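Local coordinates for extracellular ligand-binding receptor (Verminephrobacter eiseniae, PDB 4M88), which probably binds an amino acid or related solute outside the cytoplasmic membrane and hands it to an ABC transporter, at residues 234-239 against 281-286; 210-215 against 239-244; 102-107 against 285-290. One frame throughout, in Å; residues are numbered along the deposited sequence.

Contact 1: residues 234-239 against 281-286. With GOL (glycerol), chain D.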
loop_
_atom_site.group_PDB
_atom_site.type_symbol
_atom_site.label_atom_id
_atom_site.label_comp_id
_atom_site.label_asym_id
_atom_site.label_seq_id
_atom_site.Cartn_x
_atom_site.Cartn_y
_atom_site.Cartn_z
ATOM N N SER A 234 2.961 -8.896 -4.589
ATOM C CA SER A 234 2.690 -9.108 -6.009
ATOM C C SER A 234 2.486 -10.600 -6.224
ATOM O O SER A 234 2.963 -11.414 -5.433
ATOM C CB SER A 234 3.842 -8.602 -6.887
ATOM O OG SER A 234 4.996 -9.421 -6.752
ATOM N N ALA A 235 1.756 -10.968 -7.272
ATOM C CA ALA A 235 1.600 -12.386 -7.599
ATOM C C ALA A 235 2.961 -13.008 -7.873
ATOM O O ALA A 235 3.203 -14.179 -7.560
ATOM C CB ALA A 235 0.685 -12.562 -8.793
ATOM N N ALA A 236 3.854 -12.224 -8.463
ATOM C CA ALA A 236 5.185 -12.722 -8.786
ATOM C C ALA A 236 5.932 -13.190 -7.533
ATOM O O ALA A 236 6.634 -14.198 -7.574
ATOM C CB ALA A 236 5.990 -11.646 -9.511
ATOM N N GLN A 237 5.809 -12.434 -6.439
ATOM C CA GLN A 237 6.511 -12.765 -5.194
ATOM C C GLN A 237 5.974 -14.069 -4.629
ATOM O O GLN A 237 6.722 -14.874 -4.054
ATOM C CB GLN A 237 6.356 -11.651 -4.148
ATOM C CG GLN A 237 7.097 -10.356 -4.482
ATOM C CD GLN A 237 6.797 -9.224 -3.500
ATOM O OE1 GLN A 237 5.656 -9.053 -3.044
ATOM N NE2 GLN A 237 7.826 -8.441 -3.170
ATOM N N ILE A 238 4.669 -14.273 -4.788
ATOM C CA ILE A 238 4.032 -15.494 -4.293
ATOM C C ILE A 238 4.467 -16.706 -5.124
ATOM O O ILE A 238 4.834 -17.738 -4.570
ATOM C CB ILE A 238 2.502 -15.354 -4.259
ATOM C CG1 ILE A 238 2.108 -14.155 -3.390
ATOM C CG2 ILE A 238 1.857 -16.648 -3.748
ATOM C CD1 ILE A 238 0.621 -13.802 -3.478
ATOM N N VAL A 239 4.481 -16.569 -6.452
ATOM C CA VAL A 239 4.902 -17.662 -7.329
ATOM C C VAL A 239 6.382 -18.028 -7.149
ATOM O O VAL A 239 6.760 -19.199 -7.230
ATOM C CB VAL A 239 4.600 -17.342 -8.808
ATOM C CG1 VAL A 239 5.119 -18.454 -9.722
ATOM C CG2 VAL A 239 3.109 -17.142 -9.000
HETATM N N MSE A 281 13.628 -3.669 -16.919
HETATM C CA MSE A 281 12.513 -4.296 -16.230
HETATM C C MSE A 281 11.474 -4.850 -17.195
HETATM O O MSE A 281 11.033 -4.159 -18.112
HETATM C CB MSE A 281 11.868 -3.312 -15.271
HETATM C CG MSE A 281 11.828 -3.827 -13.863
HETATM SE SE MSE A 281 11.412 -2.380 -12.673
HETATM C CE MSE A 281 13.200 -1.940 -12.037
ATOM N N GLN A 282 11.079 -6.097 -16.972
ATOM C CA GLN A 282 10.212 -6.800 -17.906
ATOM C C GLN A 282 8.782 -6.853 -17.388
ATOM O O GLN A 282 7.843 -7.048 -18.156
ATOM C CB GLN A 282 10.727 -8.222 -18.133
ATOM C CG GLN A 282 12.133 -8.300 -18.704
ATOM C CD GLN A 282 12.145 -8.208 -20.213
ATOM O OE1 GLN A 282 11.211 -8.658 -20.878
ATOM N NE2 GLN A 282 13.205 -7.621 -20.767
ATOM N N GLU A 283 8.631 -6.685 -16.078
ATOM C CA GLU A 283 7.342 -6.838 -15.421
ATOM C C GLU A 283 7.297 -5.852 -14.258
ATOM O O GLU A 283 8.341 -5.567 -13.672
ATOM C CB GLU A 283 7.211 -8.270 -14.896
ATOM C CG GLU A 283 5.802 -8.709 -14.569
ATOM C CD GLU A 283 5.742 -10.162 -14.127
ATOM O OE1 GLU A 283 6.329 -11.023 -14.822
ATOM O OE2 GLU A 283 5.116 -10.437 -13.082
ATOM N N TYR A 284 6.113 -5.332 -13.928
ATOM C CA TYR A 284 5.999 -4.318 -12.865
ATOM C C TYR A 284 5.234 -4.806 -11.644
ATOM O O TYR A 284 4.537 -5.816 -11.706
ATOM C CB TYR A 284 5.358 -3.044 -13.407
ATOM C CG TYR A 284 6.085 -2.546 -14.625
ATOM C CD1 TYR A 284 7.465 -2.390 -14.608
ATOM C CD2 TYR A 284 5.408 -2.289 -15.804
ATOM C CE1 TYR A 284 8.152 -1.967 -15.732
ATOM C CE2 TYR A 284 6.076 -1.865 -16.928
ATOM C CZ TYR A 284 7.448 -1.708 -16.888
ATOM O OH TYR A 284 8.119 -1.283 -18.012
ATOM N N THR A 285 5.376 -4.087 -10.529
ATOM C CA THR A 285 4.667 -4.437 -9.297
ATOM C C THR A 285 3.719 -3.326 -8.846
ATOM O O THR A 285 3.799 -2.179 -9.314
ATOM C CB THR A 285 5.628 -4.706 -8.132
ATOM O OG1 THR A 285 6.198 -3.468 -7.684
ATOM C CG2 THR A 285 6.732 -5.643 -8.557
ATOM N N GLU A 286 2.843 -3.677 -7.907
ATOM C CA GLU A 286 1.898 -2.737 -7.325
ATOM C C GLU A 286 2.613 -1.629 -6.545
ATOM O O GLU A 286 2.146 -0.493 -6.497
ATOM C CB GLU A 286 0.933 -3.490 -6.404
ATOM C CG GLU A 286 0.020 -4.497 -7.132
ATOM C CD GLU A 286 0.682 -5.846 -7.397
ATOM O OE1 GLU A 286 1.907 -5.987 -7.170
ATOM O OE2 GLU A 286 -0.041 -6.774 -7.826
HETATM C C1 GOL D . -0.101 -8.012 -10.941
HETATM O O1 GOL D . 0.163 -7.719 -12.295
HETATM C C2 GOL D . 1.183 -8.424 -10.219
HETATM O O2 GOL D . 0.811 -8.922 -8.948
HETATM C C3 GOL D . 1.926 -9.512 -11.003
HETATM O O3 GOL D . 3.101 -9.899 -10.310
#

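Contact 2: residues 210-215 against 239-244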
loop_
_atom_site.group_PDB
_atom_site.type_symbol
_atom_site.label_atom_id
_atom_site.label_comp_id
_atom_site.label_asym_id
_atom_site.label_seq_id
_atom_site.Cartn_x
_atom_site.Cartn_y
_atom_site.Cartn_z
ATOM N N PHE A 210 5.729 -11.146 5.825
ATOM C CA PHE A 210 4.861 -12.022 6.606
ATOM C C PHE A 210 3.776 -12.638 5.728
ATOM O O PHE A 210 3.393 -13.786 5.915
ATOM C CB PHE A 210 4.223 -11.247 7.764
ATOM C CG PHE A 210 3.313 -12.082 8.624
ATOM C CD1 PHE A 210 3.811 -12.751 9.736
ATOM C CD2 PHE A 210 1.952 -12.176 8.338
ATOM C CE1 PHE A 210 2.971 -13.518 10.536
ATOM C CE2 PHE A 210 1.103 -12.948 9.131
ATOM C CZ PHE A 210 1.610 -13.617 10.233
ATOM N N ILE A 211 3.262 -11.874 4.776
ATOM C CA ILE A 211 2.244 -12.414 3.881
ATOM C C ILE A 211 2.826 -13.561 3.054
ATOM O O ILE A 211 2.232 -14.639 2.962
ATOM C CB ILE A 211 1.695 -11.329 2.960
ATOM C CG1 ILE A 211 0.949 -10.282 3.790
ATOM C CG2 ILE A 211 0.762 -11.932 1.926
ATOM C CD1 ILE A 211 0.716 -8.988 3.040
ATOM N N VAL A 212 3.995 -13.335 2.472
ATOM C CA VAL A 212 4.633 -14.369 1.663
ATOM C C VAL A 212 4.965 -15.609 2.501
ATOM O O VAL A 212 4.656 -16.745 2.118
ATOM C CB VAL A 212 5.892 -13.835 0.970
ATOM C CG1 VAL A 212 6.547 -14.939 0.169
ATOM C CG2 VAL A 212 5.532 -12.668 0.048
ATOM N N ALA A 213 5.583 -15.391 3.651
ATOM C CA ALA A 213 5.936 -16.494 4.537
ATOM C C ALA A 213 4.694 -17.218 5.037
ATOM O O ALA A 213 4.715 -18.441 5.186
ATOM C CB ALA A 213 6.755 -15.998 5.705
ATOM N N GLY A 214 3.614 -16.467 5.291
ATOM C CA GLY A 214 2.384 -17.051 5.795
ATOM C C GLY A 214 1.707 -17.917 4.753
ATOM O O GLY A 214 1.200 -18.997 5.060
ATOM N N ILE A 215 1.695 -17.447 3.517
ATOM C CA ILE A 215 1.156 -18.255 2.433
ATOM C C ILE A 215 1.935 -19.559 2.318
ATOM O O ILE A 215 1.345 -20.633 2.216
ATOM C CB ILE A 215 1.192 -17.505 1.095
ATOM C CG1 ILE A 215 0.241 -16.308 1.134
ATOM C CG2 ILE A 215 0.812 -18.442 -0.048
ATOM C CD1 ILE A 215 0.348 -15.389 -0.088
ATOM N N VAL A 239 4.481 -16.569 -6.452
ATOM C CA VAL A 239 4.902 -17.662 -7.329
ATOM C C VAL A 239 6.382 -18.028 -7.149
ATOM O O VAL A 239 6.760 -19.199 -7.230
ATOM C CB VAL A 239 4.600 -17.342 -8.808
ATOM C CG1 VAL A 239 5.119 -18.454 -9.722
ATOM C CG2 VAL A 239 3.109 -17.142 -9.000
ATOM N N LYS A 240 7.212 -17.022 -6.888
ATOM C CA LYS A 240 8.633 -17.240 -6.629
ATOM C C LYS A 240 8.825 -18.269 -5.515
ATOM O O LYS A 240 9.701 -19.138 -5.595
ATOM C CB LYS A 240 9.302 -15.908 -6.240
ATOM C CG LYS A 240 10.820 -15.951 -6.267
ATOM C CD LYS A 240 11.302 -16.124 -7.698
ATOM C CE LYS A 240 12.695 -16.729 -7.772
ATOM N NZ LYS A 240 13.011 -17.183 -9.158
ATOM N N VAL A 241 7.979 -18.187 -4.490
ATOM C CA VAL A 241 8.137 -19.029 -3.307
ATOM C C VAL A 241 7.387 -20.365 -3.393
ATOM O O VAL A 241 7.991 -21.421 -3.204
ATOM C CB VAL A 241 7.759 -18.265 -2.015
ATOM C CG1 VAL A 241 7.987 -19.148 -0.794
ATOM C CG2 VAL A 241 8.587 -16.993 -1.900
ATOM N N VAL A 242 6.086 -20.324 -3.696
ATOM C CA VAL A 242 5.282 -21.553 -3.694
ATOM C C VAL A 242 4.918 -22.090 -5.085
ATOM O O VAL A 242 4.231 -23.107 -5.198
ATOM C CB VAL A 242 3.980 -21.392 -2.862
ATOM C CG1 VAL A 242 4.306 -21.115 -1.397
ATOM C CG2 VAL A 242 3.099 -20.280 -3.428
ATOM N N GLY A 243 5.363 -21.410 -6.136
ATOM C CA GLY A 243 5.099 -21.882 -7.484
ATOM C C GLY A 243 3.687 -21.549 -7.921
ATOM O O GLY A 243 2.884 -21.029 -7.146
ATOM N N VAL A 244 3.383 -21.825 -9.182
ATOM C CA VAL A 244 2.035 -21.604 -9.689
ATOM C C VAL A 244 1.060 -22.494 -8.926
ATOM O O VAL A 244 -0.053 -22.073 -8.596
ATOM C CB VAL A 244 1.981 -21.874 -11.207
ATOM C CG1 VAL A 244 0.551 -21.875 -11.712
ATOM C CG2 VAL A 244 2.798 -20.819 -11.926
#

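Contact 3: residues 102-107 against 285-290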
loop_
_atom_site.group_PDB
_atom_site.type_symbol
_atom_site.label_atom_id
_atom_site.label_comp_id
_atom_site.label_asym_id
_atom_site.label_seq_id
_atom_site.Cartn_x
_atom_site.Cartn_y
_atom_site.Cartn_z
ATOM N N ASN A 102 0.367 9.734 0.850
ATOM C CA ASN A 102 0.269 8.279 0.946
ATOM C C ASN A 102 1.031 7.713 2.140
ATOM O O ASN A 102 1.971 8.331 2.660
ATOM C CB ASN A 102 0.667 7.569 -0.354
ATOM C CG ASN A 102 -0.019 6.216 -0.505
ATOM O OD1 ASN A 102 -1.219 6.085 -0.229
ATOM N ND2 ASN A 102 0.741 5.199 -0.909
ATOM N N GLY A 103 0.596 6.541 2.578
ATOM C CA GLY A 103 1.234 5.829 3.668
ATOM C C GLY A 103 0.948 4.359 3.453
ATOM O O GLY A 103 -0.153 3.994 3.020
ATOM N N VAL A 104 1.954 3.526 3.708
ATOM C CA VAL A 104 1.817 2.074 3.630
ATOM C C VAL A 104 2.287 1.506 4.959
ATOM O O VAL A 104 3.406 1.784 5.381
ATOM C CB VAL A 104 2.728 1.496 2.539
ATOM C CG1 VAL A 104 2.637 -0.038 2.498
ATOM C CG2 VAL A 104 2.390 2.105 1.196
ATOM N N PRO A 105 1.464 0.673 5.618
ATOM C CA PRO A 105 0.176 0.131 5.190
ATOM C C PRO A 105 -0.965 1.089 5.463
ATOM O O PRO A 105 -0.805 2.043 6.233
ATOM C CB PRO A 105 0.014 -1.088 6.100
ATOM C CG PRO A 105 0.659 -0.659 7.377
ATOM C CD PRO A 105 1.852 0.177 6.952
ATOM N N GLY A 106 -2.115 0.806 4.856
ATOM C CA GLY A 106 -3.321 1.579 5.082
ATOM C C GLY A 106 -4.100 1.121 6.302
ATOM O O GLY A 106 -5.333 1.101 6.284
ATOM N N ALA A 107 -3.391 0.768 7.371
ATOM C CA ALA A 107 -4.038 0.288 8.594
ATOM C C ALA A 107 -5.016 1.321 9.140
ATOM O O ALA A 107 -4.761 2.531 9.074
ATOM C CB ALA A 107 -2.995 -0.073 9.645
ATOM N N THR A 285 5.376 -4.087 -10.529
ATOM C CA THR A 285 4.667 -4.437 -9.297
ATOM C C THR A 285 3.719 -3.326 -8.846
ATOM O O THR A 285 3.799 -2.179 -9.314
ATOM C CB THR A 285 5.628 -4.706 -8.132
ATOM O OG1 THR A 285 6.198 -3.468 -7.684
ATOM C CG2 THR A 285 6.732 -5.643 -8.557
ATOM N N GLU A 286 2.843 -3.677 -7.907
ATOM C CA GLU A 286 1.898 -2.737 -7.325
ATOM C C GLU A 286 2.613 -1.629 -6.545
ATOM O O GLU A 286 2.146 -0.493 -6.497
ATOM C CB GLU A 286 0.933 -3.490 -6.404
ATOM C CG GLU A 286 0.020 -4.497 -7.132
ATOM C CD GLU A 286 0.682 -5.846 -7.397
ATOM O OE1 GLU A 286 1.907 -5.987 -7.170
ATOM O OE2 GLU A 286 -0.041 -6.774 -7.826
ATOM N N PHE A 287 3.749 -1.946 -5.936
ATOM C CA PHE A 287 4.489 -0.908 -5.216
ATOM C C PHE A 287 5.115 0.126 -6.148
ATOM O O PHE A 287 5.168 1.308 -5.817
ATOM C CB PHE A 287 5.533 -1.511 -4.284
ATOM C CG PHE A 287 4.942 -2.057 -3.016
ATOM C CD1 PHE A 287 4.014 -1.306 -2.300
ATOM C CD2 PHE A 287 5.263 -3.326 -2.574
ATOM C CE1 PHE A 287 3.431 -1.811 -1.137
ATOM C CE2 PHE A 287 4.693 -3.835 -1.414
ATOM C CZ PHE A 287 3.777 -3.073 -0.694
ATOM N N GLN A 288 5.593 -0.308 -7.307
ATOM C CA GLN A 288 6.061 0.652 -8.310
ATOM C C GLN A 288 4.920 1.574 -8.721
ATOM O O GLN A 288 5.094 2.782 -8.814
ATOM C CB GLN A 288 6.629 -0.078 -9.532
ATOM C CG GLN A 288 7.956 -0.758 -9.210
ATOM C CD GLN A 288 8.376 -1.768 -10.237
ATOM O OE1 GLN A 288 7.569 -2.207 -11.049
ATOM N NE2 GLN A 288 9.655 -2.154 -10.205
ATOM N N LEU A 289 3.746 1.008 -8.962
ATOM C CA LEU A 289 2.617 1.826 -9.394
ATOM C C LEU A 289 2.171 2.759 -8.279
ATOM O O LEU A 289 1.815 3.904 -8.532
ATOM C CB LEU A 289 1.457 0.953 -9.891
ATOM C CG LEU A 289 0.189 1.703 -10.299
ATOM C CD1 LEU A 289 0.493 2.733 -11.375
ATOM C CD2 LEU A 289 -0.844 0.714 -10.816
ATOM N N GLU A 290 2.212 2.276 -7.040
ATOM C CA GLU A 290 1.848 3.101 -5.889
ATOM C C GLU A 290 2.788 4.288 -5.754
ATOM O O GLU A 290 2.350 5.403 -5.453
ATOM C CB GLU A 290 1.880 2.273 -4.600
ATOM C CG GLU A 290 1.394 3.034 -3.378
ATOM C CD GLU A 290 0.775 2.126 -2.321
ATOM O OE1 GLU A 290 0.961 0.883 -2.391
ATOM O OE2 GLU A 290 0.083 2.656 -1.423
#

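Contact 1: residues 234-239 against 281-286
Ser234 and Glu286 meet at the tight end of this contact, where carboxylate oxygen OE1 of Glu286 lies 3.3 Å from CB of Ser234, a packing contact. Glu286 gets there through a bend at chi2 (83°), which folds its carboxylate back toward the start of helix 235-247. Beside it, the methyl CG2 of Thr285 only brushes Ser234 CB, at 4.5 Å. Ser234 is the N-cap of that helix and forms a capping box with Gln237: Gln237 N donates to Ser234 OG, and Ser234 N to Gln237 OE1, from above the carbonyl plane. The next two amides of the helix turn to a glycerol, probably from the crystallisation liquor. Ala235 N donates to its O2 at 2.8 Å in a nearly straight bond (170°), and that same hydroxyl donates to Glu286 OE2 at 2.6 Å; Gln254 NE2 also bonds Glu286 OE2, and Asn260 ND2 the glycerol. Toward solvent the fit slackens. Ala236 N reaches glycerol O3 at 3.1 Å, but the onward bond from O3 to Glu283 OE2 is weak, and across to segment 234-239 the exposed Glu283, its chain extended, meets the methyl of Ala236, 3.9 Å from OE2.

Contact 2: residues 210-215 against 239-244
Val241 and Val212 make the closest approach between these two helices, and Val242, the next residue, forms a second, looser pair with Ile215, about a turn beyond Val212 on the facing helix. Taken in order, the segment 239-244 begins with Val239, whose side chain packs within its own helix on Val244 and Ala247, while its carbonyl oxygen accepts the amide of Gly243 at 2.8 Å. Lys240 follows with its amine leading away from the neighbouring helix. At Val241 the side chain turns to helix 208-220, and CG2 comes within 3.6 Å of Val212 CG1. The two valines cross obliquely, a single methyl of each doing the touching. Val241 offers the branch anti to its carbonyl carbon, Val212 the branch anti to its backbone N (chi1 179°). The pair lies on the outer part of the contact, with Val241 exposed.

The two helices are successive crossover helices of the Rossmann-like second lobe. Helix 208-220 links the parallel strands 201-205 and 227-229, helix 235-247 links 227-229 to 250-254, and the two lie side by side against the sheet. Val242 accordingly sits deeper. Its chi1 of -63° sets CG1 anti to the carbonyl carbon and CG2 between the backbone N and that carbon, and it is CG2 that meets Ile215 CG2, at a loose 4.5 Å. Ile215 is buried here, since its side chain also rests on Leu227 and Val229 of the strand beneath, whereas Val212 reaches Val233 in the loop leading into helix 235-247. Gly243 has a positive phi of 79°, and neither it nor Val244 touches segment 210-215, the side chain of Val244 being directed back to Val239.

Contact 3: residues 102-107 against 285-290
Glu290 and Asn102 join across the first lobe through one short hydrogen bond, in a fully buried setting. From CB the side chain of Glu290 sets out anti to its backbone N (chi1 -175°) and stays extended, which carries the carboxylate from helix 286-303 to the loop 102-107. CG already passes 3.3 Å from Asn102 ND2, and CD has Asn102 ND2 at 3.4 Å and Val104 CG2 at 3.9 Å. At the tip the two oxygens part company. OE1 forms a salt bridge with Arg122, the stronger polar partner. OE2 accepts from Asn102 ND2 at 2.7 Å (163°); the donor comes to its anti side, 23° out of the carboxylate plane, while OE2 lies in the amide plane of Asn102. OE2 also rests 3.5 Å from Val104 CG2. Asn102 is itself fixed, OD1 taking the amides of Val121 and Arg122 and ND2 bonding Ser77 OG as well. A leucine in place of Glu290 would probably leave the Arg122 guanidinium without this salt bridge and Asn102 ND2 without this acceptor. The other methyl of Val104, CG1, approaches the Phe287 ring obliquely, 4.1 Å from CE1. Loop 102-107 follows strand 99-101 of the parallel sheet, and its joining to a helix that packs on helix 18-37 is consistent with the two-lobed, Rossmann-like fold of the leucine-binding protein family.

Contacts 1 and 3 share Thr285 and Glu286, the start of helix 286-303: in contact 1 this end faces helix 235-247 of the second lobe, while one turn on, contact 3 ties the helix into the first. Their centres lie 14 Å apart. Contact 2 belongs wholly to the second lobe and adjoins contact 1, centres 12 Å apart, through helix 235-247 and the packing of Ile238 CD1 on Ile215 CD1 at 3.8 Å. Contacts 2 and 3 do not touch, their nearest atoms being about 8 Å apart. The glycerol of contact 1, bonded to helix 235-247 and to Glu286, bridges the two lobes, probably at the cleft where relatives hold their amino acid ligands.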